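Local atomic coordinates of glycerate dehydrogenase/glyoxylate reductase (Thermus thermophilus, PDB entry 2CUK), a protein that probably reduces hydroxypyruvate and glyoxylate with NAD(P)H, as a D-isomer specific 2-hydroxyacid dehydrogenase. Residues G65-S73 and A290-L301; R85-P95 and V300-V311. All coordinates share one frame; numbering follows the deposited sequence.

Both contacts use the C-terminal end of the chain to complete the smaller, five-stranded parallel sheet, and their strands, 68-70 and 90-92, are neighbours in it. Contact 1 is the buried one: the last turns of helix 283-301 lie on a face of the sheet, and small and branched apolar side chains form its centre, with Lys67 and Tyr72 at the ends and no hydrogen bond between the two segments. Contact 2 is partly buried and mixes polar and apolar contacts. There the tail after the helix runs beside the outermost strand, joined by backbone hydrogen bonds and by salt bridges that include the terminal carboxylate. Val300 serves both, touching Val68 in the first and Arg90 in the second.

Contact 1 (G65-S73 and A290-L301); sequences GLKVIACYS and AEVAVENLLAVL
In the flavodoxin-like substrate-binding domain of this dehydrogenase family, a five-stranded parallel sheet of order 2-1-3-4-5 takes the C-terminal helix 283-301 on one face, where Val68 and Ala70 of strand 68-70 meet Ala293, Leu297 and Val300. Strand and helix segments run nearly antiparallel, at 168°, with axes 7.9 Å apart. The spacing is closest at Ala70 and Ala293, where two small side chains let Ala70 CB rest 3.4 Å from Ala293 O. Val68 divides its methyls between two helix residues: CG1, placed between the backbone N and carbonyl carbon (chi1 58°), reaches Leu297 CG at 3.8 Å and meets that side chain at about a right angle, while CG2 lies 3.8 Å from Val300 CG2. Cutting Val68 back to alanine removes both branches and would probably open a gap between strand and helix, leaving Leu297 CG without the methyl it packs on and Val300 with little more than the CB to rest against. At the partly exposed end, Lys67 passes Val300 in the opposite direction, and its CD packs 3.9 Å from Leu301 CD2. Tyr72 closes the other end. A chi1 of -176°, which sets CG anti to the backbone N, brings the ring edge-on to the helix, with CE1 3.4 Å from Ala290 N; its OH is hydrogen-bonded to Arg286 O, and Pro134 of the second subunit packs on the Tyr72 side chain. Within the helix, Asn296 ND2 donates to Val292 O at 2.8 Å, from the face of that carbonyl opposite the one used by Asn296 N.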
loop_
_atom_site.group_PDB
_atom_site.type_symbol
_atom_site.label_atom_id
_atom_site.label_comp_id
_atom_site.label_asym_id
_atom_site.label_seq_id
_atom_site.Cartn_x
_atom_site.Cartn_y
_atom_site.Cartn_z
ATOM N N GLY A 65 -0.113 16.996 -43.509
ATOM C CA GLY A 65 1.085 17.716 -43.114
ATOM C C GLY A 65 1.618 17.332 -41.745
ATOM O O GLY A 65 2.539 17.970 -41.236
ATOM N N LEU A 66 1.041 16.295 -41.144
ATOM C CA LEU A 66 1.475 15.831 -39.829
ATOM C C LEU A 66 2.861 15.207 -39.960
ATOM O O LEU A 66 3.075 14.347 -40.811
ATOM C CB LEU A 66 0.482 14.797 -39.285
ATOM C CG LEU A 66 0.702 14.269 -37.863
ATOM C CD1 LEU A 66 0.567 15.404 -36.863
ATOM C CD2 LEU A 66 -0.310 13.181 -37.562
ATOM N N LYS A 67 3.797 15.639 -39.117
ATOM C CA LYS A 67 5.165 15.126 -39.166
ATOM C C LYS A 67 5.502 14.128 -38.063
ATOM O O LYS A 67 6.310 13.222 -38.262
ATOM C CB LYS A 67 6.168 16.282 -39.096
ATOM C CG LYS A 67 6.030 17.309 -40.210
ATOM C CD LYS A 67 7.084 18.408 -40.109
ATOM C CE LYS A 67 8.462 17.929 -40.561
ATOM N NZ LYS A 67 9.026 16.851 -39.703
ATOM N N VAL A 68 4.886 14.289 -36.897
ATOM C CA VAL A 68 5.186 13.399 -35.788
ATOM C C VAL A 68 4.036 13.169 -34.828
ATOM O O VAL A 68 3.252 14.073 -34.533
ATOM C CB VAL A 68 6.382 13.938 -34.972
ATOM C CG1 VAL A 68 6.067 15.340 -34.467
ATOM C CG2 VAL A 68 6.688 13.012 -33.802
ATOM N N ILE A 69 3.948 11.936 -34.352
ATOM C CA ILE A 69 2.946 11.547 -33.377
ATOM C C ILE A 69 3.754 11.150 -32.144
ATOM O O ILE A 69 4.280 10.037 -32.068
ATOM C CB ILE A 69 2.115 10.336 -33.857
ATOM C CG1 ILE A 69 1.344 10.699 -35.129
ATOM C CG2 ILE A 69 1.144 9.905 -32.761
ATOM C CD1 ILE A 69 0.555 9.543 -35.710
ATOM N N ALA A 70 3.886 12.078 -31.201
ATOM C CA ALA A 70 4.630 11.823 -29.974
ATOM C C ALA A 70 3.649 11.359 -28.908
ATOM O O ALA A 70 3.008 12.169 -28.231
ATOM C CB ALA A 70 5.353 13.090 -29.518
ATOM N N CYS A 71 3.538 10.044 -28.769
ATOM C CA CYS A 71 2.625 9.439 -27.809
ATOM C C CYS A 71 2.924 9.734 -26.352
ATOM O O CYS A 71 4.067 9.654 -25.908
ATOM C CB CYS A 71 2.594 7.921 -28.000
ATOM S SG CYS A 71 1.937 7.410 -29.589
ATOM N N TYR A 72 1.871 10.069 -25.614
ATOM C CA TYR A 72 1.978 10.336 -24.191
ATOM C C TYR A 72 1.649 8.993 -23.542
ATOM O O TYR A 72 0.604 8.834 -22.913
ATOM C CB TYR A 72 0.958 11.404 -23.768
ATOM C CG TYR A 72 1.062 11.821 -22.314
ATOM C CD1 TYR A 72 2.158 12.551 -21.853
ATOM C CD2 TYR A 72 0.078 11.461 -21.392
ATOM C CE1 TYR A 72 2.274 12.911 -20.506
ATOM C CE2 TYR A 72 0.184 11.809 -20.040
ATOM C CZ TYR A 72 1.282 12.532 -19.606
ATOM O OH TYR A 72 1.395 12.862 -18.272
ATOM N N SER A 73 2.542 8.024 -23.734
ATOM C CA SER A 73 2.384 6.675 -23.199
ATOM C C SER A 73 3.518 5.784 -23.704
ATOM O O SER A 73 4.246 6.164 -24.624
ATOM C CB SER A 73 1.046 6.078 -23.643
ATOM O OG SER A 73 0.945 6.034 -25.061
ATOM N N ALA A 290 5.483 13.941 -19.993
ATOM C CA ALA A 290 5.236 15.113 -20.827
ATOM C C ALA A 290 6.550 15.634 -21.406
ATOM O O ALA A 290 6.616 15.976 -22.585
ATOM C CB ALA A 290 4.548 16.207 -20.009
ATOM N N GLU A 291 7.590 15.690 -20.577
ATOM C CA GLU A 291 8.897 16.163 -21.020
ATOM C C GLU A 291 9.445 15.286 -22.142
ATOM O O GLU A 291 9.995 15.789 -23.120
ATOM C CB GLU A 291 9.908 16.147 -19.868
ATOM C CG GLU A 291 9.478 16.870 -18.610
ATOM C CD GLU A 291 10.545 16.812 -17.528
ATOM O OE1 GLU A 291 11.105 15.716 -17.287
ATOM O OE2 GLU A 291 10.820 17.862 -16.914
ATOM N N VAL A 292 9.304 13.973 -21.985
ATOM C CA VAL A 292 9.797 13.027 -22.979
ATOM C C VAL A 292 9.029 13.127 -24.294
ATOM O O VAL A 292 9.625 13.069 -25.371
ATOM C CB VAL A 292 9.738 11.578 -22.436
ATOM C CG1 VAL A 292 10.152 10.590 -23.514
ATOM C CG2 VAL A 292 10.668 11.446 -21.229
ATOM N N ALA A 293 7.709 13.274 -24.216
ATOM C CA ALA A 293 6.908 13.402 -25.429
ATOM C C ALA A 293 7.298 14.704 -26.137
ATOM O O ALA A 293 7.464 14.738 -27.355
ATOM C CB ALA A 293 5.426 13.412 -25.084
ATOM N N VAL A 294 7.449 15.773 -25.362
ATOM C CA VAL A 294 7.829 17.067 -25.917
ATOM C C VAL A 294 9.195 16.985 -26.598
ATOM O O VAL A 294 9.379 17.505 -27.699
ATOM C CB VAL A 294 7.857 18.149 -24.812
ATOM C CG1 VAL A 294 8.623 19.384 -25.285
ATOM C CG2 VAL A 294 6.437 18.526 -24.443
ATOM N N GLU A 295 10.149 16.329 -25.944
ATOM C CA GLU A 295 11.490 16.178 -26.503
ATOM C C GLU A 295 11.419 15.484 -27.862
ATOM O O GLU A 295 11.955 15.983 -28.855
ATOM C CB GLU A 295 12.371 15.358 -25.558
ATOM C CG GLU A 295 13.795 15.157 -26.055
ATOM C CD GLU A 295 14.552 16.466 -26.218
ATOM O OE1 GLU A 295 14.695 17.197 -25.214
ATOM O OE2 GLU A 295 15.006 16.766 -27.347
ATOM N N ASN A 296 10.758 14.330 -27.898
ATOM C CA ASN A 296 10.611 13.575 -29.135
ATOM C C ASN A 296 9.969 14.414 -30.243
ATOM O O ASN A 296 10.455 14.432 -31.374
ATOM C CB ASN A 296 9.773 12.313 -28.887
ATOM C CG ASN A 296 10.594 11.171 -28.306
ATOM O OD1 ASN A 296 11.351 10.506 -29.019
ATOM N ND2 ASN A 296 10.457 10.946 -27.002
ATOM N N LEU A 297 8.884 15.110 -29.918
ATOM C CA LEU A 297 8.199 15.932 -30.910
ATOM C C LEU A 297 9.104 17.039 -31.448
ATOM O O LEU A 297 9.222 17.205 -32.661
ATOM C CB LEU A 297 6.914 16.528 -30.321
ATOM C CG LEU A 297 6.033 17.359 -31.264
ATOM C CD1 LEU A 297 4.582 17.270 -30.830
ATOM C CD2 LEU A 297 6.504 18.805 -31.285
ATOM N N LEU A 298 9.742 17.794 -30.557
ATOM C CA LEU A 298 10.634 18.865 -30.992
ATOM C C LEU A 298 11.765 18.309 -31.845
ATOM O O LEU A 298 12.143 18.905 -32.854
ATOM C CB LEU A 298 11.223 19.612 -29.790
ATOM C CG LEU A 298 10.344 20.698 -29.161
ATOM C CD1 LEU A 298 11.038 21.282 -27.940
ATOM C CD2 LEU A 298 10.075 21.788 -30.186
ATOM N N ALA A 299 12.304 17.165 -31.436
ATOM C CA ALA A 299 13.394 16.530 -32.169
ATOM C C ALA A 299 13.028 16.348 -33.641
ATOM O O ALA A 299 13.780 16.751 -34.529
ATOM C CB ALA A 299 13.730 15.183 -31.547
ATOM N N VAL A 300 11.870 15.745 -33.894
ATOM C CA VAL A 300 11.426 15.509 -35.261
ATOM C C VAL A 300 11.179 16.815 -36.015
ATOM O O VAL A 300 11.510 16.923 -37.193
ATOM C CB VAL A 300 10.137 14.658 -35.299
ATOM C CG1 VAL A 300 9.677 14.467 -36.739
ATOM C CG2 VAL A 300 10.387 13.309 -34.652
ATOM N N LEU A 301 10.607 17.807 -35.341
ATOM C CA LEU A 301 10.334 19.083 -35.993
ATOM C C LEU A 301 11.603 19.872 -36.299
ATOM O O LEU A 301 11.591 20.771 -37.139
ATOM C CB LEU A 301 9.392 19.936 -35.139
ATOM C CG LEU A 301 7.984 19.385 -34.899
ATOM C CD1 LEU A 301 7.148 20.450 -34.202
ATOM C CD2 LEU A 301 7.335 18.992 -36.222
#

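Contact 2 (R85-P95 and V300-V311); sequences RERGIRVTHTP and VLEGREPPNPVV
Pro306 CG lies over one face of the Arg90 guanidinium, while Val311 O and Glu305 OE2 come in at its edge. Bends at chi2 and chi3 fold the arginine so that NE donates to the C-terminal carboxylate, 3.0 Å to Val311 O on an in-plane lone pair, and NH2 makes a salt bridge with the syn lone pair of Glu305 OE2 at 2.7 Å, almost straight at 175°. Arg90, Glu305 and the Val311 carboxylate form a salt-bridge network in which one guanidinium serves two carboxylates and probably eases their mutual repulsion; Arg85 NH1, 4.2 Å from Val311 OXT, adds a more distant charge. The His93 ring is sandwiched: Val310 CG2 makes a CH-pi contact 4.0 Å from the ring centroid on one face, Pro95 CD sits over the other, and Asn308 O is at the edge. His93 ND1 is hydrogen-bonded to Val74 O. The tail runs antiparallel to strand 90-92. His93 N donates to Asn308 O at 3.2 Å, and a classic beta bulge lets Val310 N and Val311 N both grip Val91 O. Val311 CG2 presses tightly on Val91 CB, 3.3 Å away. Strand 90-92, outermost in the chain's own sheet and bonded to strand 68-70, is flanked on its outer side by the tail, with Leu81 of helix 81-85 packing on Val91, Val310 and Val311, and Asn296 of helix 283-301 against Thr92 and Pro306.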
loop_
_atom_site.group_PDB
_atom_site.type_symbol
_atom_site.label_atom_id
_atom_site.label_comp_id
_atom_site.label_asym_id
_atom_site.label_seq_id
_atom_site.Cartn_x
_atom_site.Cartn_y
_atom_site.Cartn_z
ATOM N N ARG A 85 3.814 5.078 -41.091
ATOM C CA ARG A 85 5.029 4.790 -41.845
ATOM C C ARG A 85 4.805 5.102 -43.322
ATOM O O ARG A 85 5.601 5.802 -43.950
ATOM C CB ARG A 85 5.406 3.316 -41.686
ATOM C CG ARG A 85 6.720 2.933 -42.352
ATOM C CD ARG A 85 6.908 1.425 -42.349
ATOM N NE ARG A 85 6.738 0.857 -41.014
ATOM C CZ ARG A 85 7.558 1.078 -39.992
ATOM N NH1 ARG A 85 8.620 1.859 -40.141
ATOM N NH2 ARG A 85 7.311 0.519 -38.814
ATOM N N GLU A 86 3.709 4.575 -43.859
ATOM C CA GLU A 86 3.341 4.769 -45.257
ATOM C C GLU A 86 3.118 6.237 -45.601
ATOM O O GLU A 86 3.067 6.605 -46.773
ATOM C CB GLU A 86 2.074 3.967 -45.567
ATOM C CG GLU A 86 2.285 2.457 -45.559
ATOM C CD GLU A 86 0.994 1.676 -45.393
ATOM O OE1 GLU A 86 -0.016 2.029 -46.039
ATOM O OE2 GLU A 86 0.992 0.697 -44.620
ATOM N N ARG A 87 2.991 7.074 -44.577
ATOM C CA ARG A 87 2.771 8.500 -44.791
ATOM C C ARG A 87 3.960 9.344 -44.355
ATOM O O ARG A 87 3.880 10.570 -44.318
ATOM C CB ARG A 87 1.514 8.948 -44.047
ATOM C CG ARG A 87 0.248 8.324 -44.592
ATOM C CD ARG A 87 -0.966 8.672 -43.750
ATOM N NE ARG A 87 -2.196 8.192 -44.373
ATOM C CZ ARG A 87 -2.447 6.915 -44.650
ATOM N NH1 ARG A 87 -1.552 5.980 -44.357
ATOM N NH2 ARG A 87 -3.590 6.575 -45.234
ATOM N N GLY A 88 5.062 8.681 -44.023
ATOM C CA GLY A 88 6.257 9.394 -43.607
ATOM C C GLY A 88 6.106 10.156 -42.303
ATOM O O GLY A 88 6.749 11.183 -42.100
ATOM N N ILE A 89 5.254 9.658 -41.416
ATOM C CA ILE A 89 5.042 10.301 -40.126
ATOM C C ILE A 89 5.844 9.549 -39.073
ATOM O O ILE A 89 5.823 8.317 -39.033
ATOM C CB ILE A 89 3.553 10.273 -39.729
ATOM C CG1 ILE A 89 2.718 10.979 -40.801
ATOM C CG2 ILE A 89 3.363 10.937 -38.371
ATOM C CD1 ILE A 89 1.213 10.868 -40.593
ATOM N N ARG A 90 6.563 10.280 -38.226
ATOM C CA ARG A 90 7.347 9.633 -37.179
ATOM C C ARG A 90 6.450 9.349 -35.980
ATOM O O ARG A 90 5.516 10.098 -35.705
ATOM C CB ARG A 90 8.518 10.520 -36.737
ATOM C CG ARG A 90 9.509 10.868 -37.841
ATOM C CD ARG A 90 9.993 9.628 -38.581
ATOM N NE ARG A 90 10.728 8.702 -37.724
ATOM C CZ ARG A 90 11.943 8.929 -37.236
ATOM N NH1 ARG A 90 12.577 10.061 -37.514
ATOM N NH2 ARG A 90 12.534 8.014 -36.481
ATOM N N VAL A 91 6.728 8.258 -35.276
ATOM C CA VAL A 91 5.946 7.907 -34.099
ATOM C C VAL A 91 6.894 7.595 -32.954
ATOM O O VAL A 91 7.822 6.795 -33.102
ATOM C CB VAL A 91 5.026 6.684 -34.359
ATOM C CG1 VAL A 91 4.254 6.330 -33.093
ATOM C CG2 VAL A 91 4.051 6.998 -35.486
ATOM N N THR A 92 6.666 8.245 -31.818
ATOM C CA THR A 92 7.498 8.041 -30.639
ATOM C C THR A 92 6.634 7.745 -29.420
ATOM O O THR A 92 5.414 7.907 -29.460
ATOM C CB THR A 92 8.353 9.292 -30.330
ATOM O OG1 THR A 92 7.492 10.404 -30.047
ATOM C CG2 THR A 92 9.243 9.634 -31.518
ATOM N N HIS A 93 7.277 7.308 -28.342
ATOM C CA HIS A 93 6.568 7.011 -27.105
ATOM C C HIS A 93 7.430 7.403 -25.909
ATOM O O HIS A 93 8.481 8.018 -26.075
ATOM C CB HIS A 93 6.187 5.524 -27.033
ATOM C CG HIS A 93 7.357 4.589 -27.018
ATOM N ND1 HIS A 93 7.307 3.351 -26.413
ATOM C CD2 HIS A 93 8.596 4.697 -27.552
ATOM C CE1 HIS A 93 8.466 2.738 -26.572
ATOM N NE2 HIS A 93 9.266 3.533 -27.260
ATOM N N THR A 94 6.993 7.046 -24.707
ATOM C CA THR A 94 7.732 7.402 -23.499
ATOM C C THR A 94 8.147 6.184 -22.667
ATOM O O THR A 94 7.632 5.970 -21.571
ATOM C CB THR A 94 6.883 8.343 -22.615
ATOM O OG1 THR A 94 5.717 7.645 -22.150
ATOM C CG2 THR A 94 6.444 9.569 -23.415
ATOM N N PRO A 95 9.094 5.378 -23.176
ATOM C CA PRO A 95 9.568 4.182 -22.470
ATOM C C PRO A 95 10.431 4.481 -21.245
ATOM O O PRO A 95 11.136 5.493 -21.204
ATOM C CB PRO A 95 10.347 3.444 -23.550
ATOM C CG PRO A 95 10.959 4.576 -24.325
ATOM C CD PRO A 95 9.792 5.535 -24.465
ATOM N N VAL A 300 11.870 15.745 -33.894
ATOM C CA VAL A 300 11.426 15.509 -35.261
ATOM C C VAL A 300 11.179 16.815 -36.015
ATOM O O VAL A 300 11.510 16.923 -37.193
ATOM C CB VAL A 300 10.137 14.658 -35.299
ATOM C CG1 VAL A 300 9.677 14.467 -36.739
ATOM C CG2 VAL A 300 10.387 13.309 -34.652
ATOM N N LEU A 301 10.607 17.807 -35.341
ATOM C CA LEU A 301 10.334 19.083 -35.993
ATOM C C LEU A 301 11.603 19.872 -36.299
ATOM O O LEU A 301 11.591 20.771 -37.139
ATOM C CB LEU A 301 9.392 19.936 -35.139
ATOM C CG LEU A 301 7.984 19.385 -34.899
ATOM C CD1 LEU A 301 7.148 20.450 -34.202
ATOM C CD2 LEU A 301 7.335 18.992 -36.222
ATOM N N GLU A 302 12.694 19.542 -35.617
ATOM C CA GLU A 302 13.960 20.230 -35.847
ATOM C C GLU A 302 14.845 19.411 -36.779
ATOM O O GLU A 302 16.057 19.612 -36.840
ATOM C CB GLU A 302 14.685 20.480 -34.518
ATOM C CG GLU A 302 14.038 21.560 -33.656
ATOM C CD GLU A 302 14.799 21.826 -32.367
ATOM O OE1 GLU A 302 16.022 22.069 -32.436
ATOM O OE2 GLU A 302 14.174 21.799 -31.285
ATOM N N GLY A 303 14.227 18.486 -37.503
ATOM C CA GLY A 303 14.968 17.652 -38.428
ATOM C C GLY A 303 15.974 16.740 -37.756
ATOM O O GLY A 303 16.939 16.308 -38.387
ATOM N N ARG A 304 15.761 16.444 -36.480
ATOM C CA ARG A 304 16.670 15.565 -35.753
ATOM C C ARG A 304 16.027 14.208 -35.506
ATOM O O ARG A 304 14.811 14.049 -35.629
ATOM C CB ARG A 304 17.067 16.177 -34.407
ATOM C CG ARG A 304 17.692 17.556 -34.493
ATOM C CD ARG A 304 18.529 17.849 -33.252
ATOM N NE ARG A 304 17.792 17.632 -32.010
ATOM C CZ ARG A 304 16.811 18.414 -31.570
ATOM N NH1 ARG A 304 16.443 19.475 -32.271
ATOM N NH2 ARG A 304 16.199 18.135 -30.427
ATOM N N GLU A 305 16.854 13.231 -35.159
ATOM C CA GLU A 305 16.371 11.888 -34.881
ATOM C C GLU A 305 15.878 11.860 -33.436
ATOM O O GLU A 305 16.634 12.157 -32.508
ATOM C CB GLU A 305 17.502 10.877 -35.077
ATOM C CG GLU A 305 17.092 9.419 -34.929
ATOM C CD GLU A 305 15.954 9.032 -35.854
ATOM O OE1 GLU A 305 15.997 9.407 -37.045
ATOM O OE2 GLU A 305 15.020 8.342 -35.390
ATOM N N PRO A 306 14.599 11.511 -33.228
ATOM C CA PRO A 306 14.039 11.456 -31.874
ATOM C C PRO A 306 14.686 10.349 -31.044
ATOM O O PRO A 306 15.115 9.330 -31.581
ATOM C CB PRO A 306 12.558 11.205 -32.131
ATOM C CG PRO A 306 12.587 10.348 -33.353
ATOM C CD PRO A 306 13.615 11.045 -34.221
ATOM N N PRO A 307 14.768 10.539 -29.718
ATOM C CA PRO A 307 15.372 9.537 -28.836
ATOM C C PRO A 307 14.570 8.252 -28.605
ATOM O O PRO A 307 15.150 7.203 -28.326
ATOM C CB PRO A 307 15.602 10.317 -27.540
ATOM C CG PRO A 307 14.485 11.309 -27.545
ATOM C CD PRO A 307 14.472 11.780 -28.981
ATOM N N ASN A 308 13.247 8.320 -28.719
ATOM C CA ASN A 308 12.428 7.130 -28.486
ATOM C C ASN A 308 11.446 6.850 -29.619
ATOM O O ASN A 308 10.229 6.837 -29.417
ATOM C CB ASN A 308 11.659 7.276 -27.168
ATOM C CG ASN A 308 12.515 7.842 -26.052
ATOM O OD1 ASN A 308 12.358 8.996 -25.663
ATOM N ND2 ASN A 308 13.433 7.032 -25.537
ATOM N N PRO A 309 11.965 6.598 -30.829
ATOM C CA PRO A 309 11.091 6.325 -31.969
ATOM C C PRO A 309 10.497 4.921 -31.984
ATOM O O PRO A 309 11.109 3.962 -31.506
ATOM C CB PRO A 309 12.007 6.572 -33.159
ATOM C CG PRO A 309 13.320 6.031 -32.654
ATOM C CD PRO A 309 13.384 6.586 -31.236
ATOM N N VAL A 310 9.291 4.824 -32.531
ATOM C CA VAL A 310 8.577 3.564 -32.677
ATOM C C VAL A 310 8.626 3.256 -34.172
ATOM O O VAL A 310 8.731 2.101 -34.579
ATOM C CB VAL A 310 7.108 3.696 -32.232
ATOM C CG1 VAL A 310 6.366 2.398 -32.486
ATOM C CG2 VAL A 310 7.047 4.064 -30.755
ATOM N N VAL A 311 8.545 4.313 -34.978
ATOM C CA VAL A 311 8.616 4.196 -36.431
ATOM C C VAL A 311 9.421 5.375 -36.974
ATOM O O VAL A 311 9.361 6.458 -36.351
ATOM C CB VAL A 311 7.213 4.222 -37.091
ATOM C CG1 VAL A 311 6.294 3.228 -36.410
ATOM C CG2 VAL A 311 6.635 5.620 -37.036
ATOM O OXT VAL A 311 10.088 5.211 -38.017
#